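Local coordinates for SUMO1 linked HERC2 ZZ domain (Small ubiquitin-related modifier 1,E3 ubiquitin-protein ligase HERC2) (Homo sapiens, PDB 6WW3), which joins a SUMO1 tail to the zinc-binding ZZ domain of the ubiquitin ligase HERC2, which binds histone H3 and SUMO1, at residues G23-F36 with K45-E57. Numbering follows the deposited sequence.
Sequences GSRFKCRNCDDFDF and KHNTRHTFGRINE. With ZN (zinc ion), chain D.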
# COMPACT_ATOMS: atom_id res chain seq x y z
N GLY A 23 -5.52 2.71 -6.16
CA GLY A 23 -5.76 1.29 -6.07
C GLY A 23 -5.77 0.80 -4.63
O GLY A 23 -5.99 1.57 -3.68
N SER A 24 -5.55 -0.50 -4.46
CA SER A 24 -5.49 -1.06 -3.11
C SER A 24 -4.18 -0.68 -2.44
O SER A 24 -3.11 -0.65 -3.07
CB SER A 24 -5.64 -2.58 -3.12
OG SER A 24 -6.94 -2.98 -3.53
N ARG A 25 -4.27 -0.37 -1.15
CA ARG A 25 -3.13 0.01 -0.32
C ARG A 25 -2.74 -1.16 0.57
O ARG A 25 -3.60 -1.82 1.15
CB ARG A 25 -3.51 1.23 0.53
CG ARG A 25 -2.64 1.47 1.73
CD ARG A 25 -3.27 2.47 2.69
NE ARG A 25 -2.38 2.76 3.81
CZ ARG A 25 -2.69 3.44 4.90
NH1 ARG A 25 -3.91 3.93 5.06
NH2 ARG A 25 -1.77 3.63 5.84
N PHE A 26 -1.44 -1.42 0.68
CA PHE A 26 -0.96 -2.52 1.52
C PHE A 26 -0.08 -1.95 2.63
O PHE A 26 1.06 -1.55 2.38
CB PHE A 26 -0.20 -3.56 0.69
CG PHE A 26 -1.07 -4.28 -0.30
CD1 PHE A 26 -1.63 -5.51 0.03
CD2 PHE A 26 -1.37 -3.71 -1.53
CE1 PHE A 26 -2.46 -6.18 -0.87
CE2 PHE A 26 -2.20 -4.37 -2.44
CZ PHE A 26 -2.73 -5.61 -2.10
N LYS A 27 -0.61 -1.93 3.85
CA LYS A 27 0.11 -1.40 5.01
C LYS A 27 0.79 -2.53 5.77
O LYS A 27 0.15 -3.52 6.13
CB LYS A 27 -0.84 -0.64 5.94
CG LYS A 27 -0.12 -0.09 7.20
CD LYS A 27 -1.03 0.78 8.05
CE LYS A 27 -0.38 1.20 9.37
NZ LYS A 27 0.95 1.86 9.21
N CYS A 28 2.09 -2.39 6.01
CA CYS A 28 2.79 -3.40 6.79
C CYS A 28 2.33 -3.37 8.24
O CYS A 28 2.24 -2.30 8.84
CB CYS A 28 4.30 -3.20 6.73
SG CYS A 28 5.16 -4.55 7.56
N ARG A 29 2.02 -4.55 8.80
CA ARG A 29 1.60 -4.64 10.19
C ARG A 29 2.75 -4.61 11.18
O ARG A 29 2.51 -4.47 12.39
CB ARG A 29 0.79 -5.93 10.42
CG ARG A 29 -0.52 -5.98 9.63
CD ARG A 29 -1.28 -7.30 9.80
NE ARG A 29 -2.69 -7.14 9.45
CZ ARG A 29 -3.32 -7.79 8.48
NH1 ARG A 29 -4.61 -7.56 8.25
NH2 ARG A 29 -2.68 -8.68 7.73
N ASN A 30 4.00 -4.68 10.71
CA ASN A 30 5.16 -4.79 11.59
C ASN A 30 6.03 -3.55 11.56
O ASN A 30 6.42 -3.04 12.62
CB ASN A 30 5.95 -6.02 11.16
CG ASN A 30 5.06 -7.23 11.00
OD1 ASN A 30 4.41 -7.41 9.96
ND2 ASN A 30 5.05 -8.10 12.01
N CYS A 31 6.34 -3.03 10.38
CA CYS A 31 6.96 -1.72 10.26
C CYS A 31 6.08 -0.65 10.92
O CYS A 31 4.87 -0.82 11.09
CB CYS A 31 7.21 -1.36 8.79
SG CYS A 31 8.40 -2.39 7.91
N ASP A 32 6.73 0.44 11.32
CA ASP A 32 6.06 1.55 11.99
C ASP A 32 5.10 2.30 11.06
O ASP A 32 3.97 2.61 11.45
CB ASP A 32 7.13 2.49 12.57
CG ASP A 32 6.55 3.73 13.24
OD1 ASP A 32 6.30 3.71 14.46
OD2 ASP A 32 6.37 4.75 12.55
N ASP A 33 5.53 2.57 9.83
CA ASP A 33 4.79 3.47 8.96
C ASP A 33 5.14 3.16 7.50
O ASP A 33 5.71 4.00 6.81
CB ASP A 33 5.13 4.92 9.32
CG ASP A 33 4.42 5.95 8.45
OD1 ASP A 33 5.09 6.92 8.07
OD2 ASP A 33 3.21 5.82 8.15
N PHE A 34 4.84 1.94 7.04
CA PHE A 34 5.31 1.47 5.74
C PHE A 34 4.13 0.97 4.91
O PHE A 34 3.36 0.12 5.37
CB PHE A 34 6.35 0.35 5.92
CG PHE A 34 7.06 -0.06 4.63
CD1 PHE A 34 6.42 -0.86 3.70
CD2 PHE A 34 8.36 0.36 4.37
CE1 PHE A 34 7.06 -1.24 2.51
CE2 PHE A 34 9.01 -0.01 3.21
CZ PHE A 34 8.36 -0.82 2.27
N ASP A 35 4.03 1.47 3.68
CA ASP A 35 2.95 1.12 2.77
C ASP A 35 3.50 0.79 1.40
O ASP A 35 4.51 1.35 0.98
CB ASP A 35 1.92 2.26 2.65
CG ASP A 35 1.33 2.67 3.99
OD1 ASP A 35 1.91 3.54 4.66
OD2 ASP A 35 0.27 2.13 4.36
N PHE A 36 2.82 -0.12 0.70
CA PHE A 36 3.09 -0.49 -0.68
C PHE A 36 1.86 -0.22 -1.54
O PHE A 36 0.74 -0.51 -1.11
CB PHE A 36 3.41 -1.98 -0.82
CG PHE A 36 4.85 -2.34 -0.66
CD1 PHE A 36 5.85 -1.46 -1.04
CD2 PHE A 36 5.21 -3.58 -0.17
CE1 PHE A 36 7.18 -1.82 -0.92
CE2 PHE A 36 6.54 -3.94 -0.05
CZ PHE A 36 7.52 -3.06 -0.42
N LYS A 45 11.05 -6.53 -2.64
CA LYS A 45 11.47 -7.37 -1.53
C LYS A 45 11.20 -6.66 -0.20
O LYS A 45 11.37 -5.44 -0.08
CB LYS A 45 12.95 -7.71 -1.69
N HIS A 46 10.75 -7.43 0.78
CA HIS A 46 10.42 -6.92 2.10
C HIS A 46 10.61 -8.08 3.07
O HIS A 46 10.54 -9.24 2.66
CB HIS A 46 8.99 -6.38 2.17
CG HIS A 46 8.73 -5.46 3.33
ND1 HIS A 46 9.04 -4.12 3.30
CD2 HIS A 46 8.18 -5.69 4.54
CE1 HIS A 46 8.70 -3.57 4.44
NE2 HIS A 46 8.19 -4.50 5.22
N ASN A 47 10.86 -7.75 4.34
CA ASN A 47 11.03 -8.78 5.36
C ASN A 47 9.94 -9.82 5.21
O ASN A 47 8.75 -9.49 5.25
CB ASN A 47 10.99 -8.14 6.75
CG ASN A 47 11.22 -9.14 7.88
OD1 ASN A 47 10.60 -10.20 7.92
ND2 ASN A 47 12.07 -8.78 8.83
N THR A 48 10.33 -11.04 4.95
CA THR A 48 9.40 -12.11 4.67
C THR A 48 8.54 -12.52 5.84
O THR A 48 7.61 -13.17 5.66
CB THR A 48 10.11 -13.34 4.07
OG1 THR A 48 11.13 -13.77 4.94
CG2 THR A 48 10.73 -12.98 2.70
N ARG A 49 8.89 -12.09 7.03
CA ARG A 49 8.10 -12.38 8.18
C ARG A 49 7.13 -11.22 8.49
O ARG A 49 6.32 -11.35 9.32
CB ARG A 49 8.92 -12.80 9.37
CG ARG A 49 9.63 -14.11 9.23
CD ARG A 49 8.70 -15.32 9.20
NE ARG A 49 9.35 -16.33 8.41
CZ ARG A 49 10.08 -17.29 8.93
NH1 ARG A 49 10.66 -18.13 8.13
NH2 ARG A 49 10.23 -17.39 10.27
N HIS A 50 7.26 -10.09 7.83
CA HIS A 50 6.22 -9.07 7.99
C HIS A 50 4.98 -9.49 7.20
O HIS A 50 5.10 -10.19 6.27
CB HIS A 50 6.69 -7.65 7.61
CG HIS A 50 7.80 -7.17 8.46
ND1 HIS A 50 8.29 -5.91 8.40
CD2 HIS A 50 8.52 -7.80 9.40
CE1 HIS A 50 9.26 -5.77 9.27
NE2 HIS A 50 9.39 -6.89 9.90
N THR A 51 3.81 -9.06 7.62
CA THR A 51 2.55 -9.31 6.93
C THR A 51 1.88 -7.97 6.68
O THR A 51 2.01 -7.05 7.48
CB THR A 51 1.59 -10.22 7.73
OG1 THR A 51 1.29 -9.60 8.99
CG2 THR A 51 2.21 -11.59 7.98
N PHE A 52 1.22 -7.85 5.53
CA PHE A 52 0.56 -6.61 5.13
C PHE A 52 -0.96 -6.73 5.26
O PHE A 52 -1.54 -7.78 4.96
CB PHE A 52 0.93 -6.27 3.68
CG PHE A 52 2.33 -5.79 3.51
CD1 PHE A 52 3.40 -6.68 3.56
CD2 PHE A 52 2.59 -4.44 3.30
CE1 PHE A 52 4.69 -6.24 3.39
CE2 PHE A 52 3.89 -3.99 3.13
CZ PHE A 52 4.94 -4.88 3.18
N GLY A 53 -1.60 -5.64 5.65
CA GLY A 53 -3.05 -5.54 5.64
C GLY A 53 -3.52 -4.85 4.38
O GLY A 53 -2.99 -3.80 4.00
N ARG A 54 -4.49 -5.46 3.70
CA ARG A 54 -5.03 -4.86 2.49
C ARG A 54 -6.10 -3.84 2.85
O ARG A 54 -7.11 -4.17 3.48
CB ARG A 54 -5.62 -5.92 1.56
CG ARG A 54 -6.07 -5.33 0.23
CD ARG A 54 -7.00 -6.29 -0.50
NE ARG A 54 -6.30 -7.20 -1.40
CZ ARG A 54 -6.31 -7.10 -2.73
NH1 ARG A 54 -6.99 -6.12 -3.32
NH2 ARG A 54 -5.65 -7.98 -3.47
N ILE A 55 -5.92 -2.61 2.37
CA ILE A 55 -6.86 -1.52 2.61
C ILE A 55 -7.31 -1.04 1.23
O ILE A 55 -6.56 -0.34 0.54
CB ILE A 55 -6.23 -0.39 3.43
CG1 ILE A 55 -5.69 -0.96 4.74
CG2 ILE A 55 -7.23 0.74 3.69
CD1 ILE A 55 -4.78 -0.04 5.49
N ASN A 56 -8.52 -1.44 0.82
CA ASN A 56 -8.96 -1.09 -0.53
C ASN A 56 -9.41 0.36 -0.63
O ASN A 56 -9.34 0.95 -1.71
CB ASN A 56 -10.10 -2.01 -1.00
CG ASN A 56 -9.64 -3.43 -1.24
OD1 ASN A 56 -8.59 -3.68 -1.84
ND2 ASN A 56 -10.46 -4.38 -0.84
N GLU A 57 -9.90 0.93 0.47
CA GLU A 57 -10.35 2.31 0.45
C GLU A 57 -10.18 2.92 1.84
O GLU A 57 -10.20 2.20 2.84
CB GLU A 57 -11.81 2.41 -0.01
CG GLU A 57 -12.79 1.84 0.97
CD GLU A 57 -14.17 1.72 0.36
OE1 GLU A 57 -14.31 2.01 -0.86
OE2 GLU A 57 -15.10 1.33 1.09
ZN ZN D . 7.43 -4.29 7.17
O HOH W 1 3.48 -10.35 10.62
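Cys28 and Cys31 meet His46 and His50 around one zinc ion, a worked example of how a ZZ-type zinc finger, here the HERC2 part of the fusion, replaces a large hydrophobic core with metal ligands and a few rings. His46 binds through NE2 (2.1 Å from zinc) but His50 through ND1. The CB of Asn30 sits over the centre of the His50 ring, 3.5 Å from its centroid, while its OD1 accepts the N-H of Thr51, so one side chain both covers a ligand and ties down the residue after it. Packing is tight beside the metal: His46 CE1 presses on the face of Phe34, 3.4 Å from Phe34 CE1, and Phe52 slips under Cys28, whose CB and SG lie over its ring. With CG anti to the carbonyl carbon (chi1 -72°), Phe52 also brings its CE2 to 3.6 Å from Phe36 CD2; these two rings are nearly parallel but slid apart. Beside the site the solvent rim begins: a water links Asn30 ND2, Thr51 OG1 and Arg49 O.

The other face and the far end are looser. Ile55 CD1 lies over the rim of the Arg25 guanidinium, whose NE and NH2 grip Asp35 OD2 side-on, NE at 2.8 Å. Were Arg25 shortened to an alanine, the Asp35 carboxylate would probably lose this charged mate and the end of Ile55 its cover. The guanidinium of exposed Arg54 takes Phe26 CZ over its face, toward the rim, the two planes 69° apart.

Paired backbone bonds, such as Ile55 N to Arg25 O (2.7 Å), zip strand 52-55 antiparallel to strand 25-28, which is the centre of a sheet with strand 35-36 on its other side; helix 38-43 packs on the Phe26 and Phe52 face, its Phe41 stacking on Phe26 and meeting Phe52 edge-to-face.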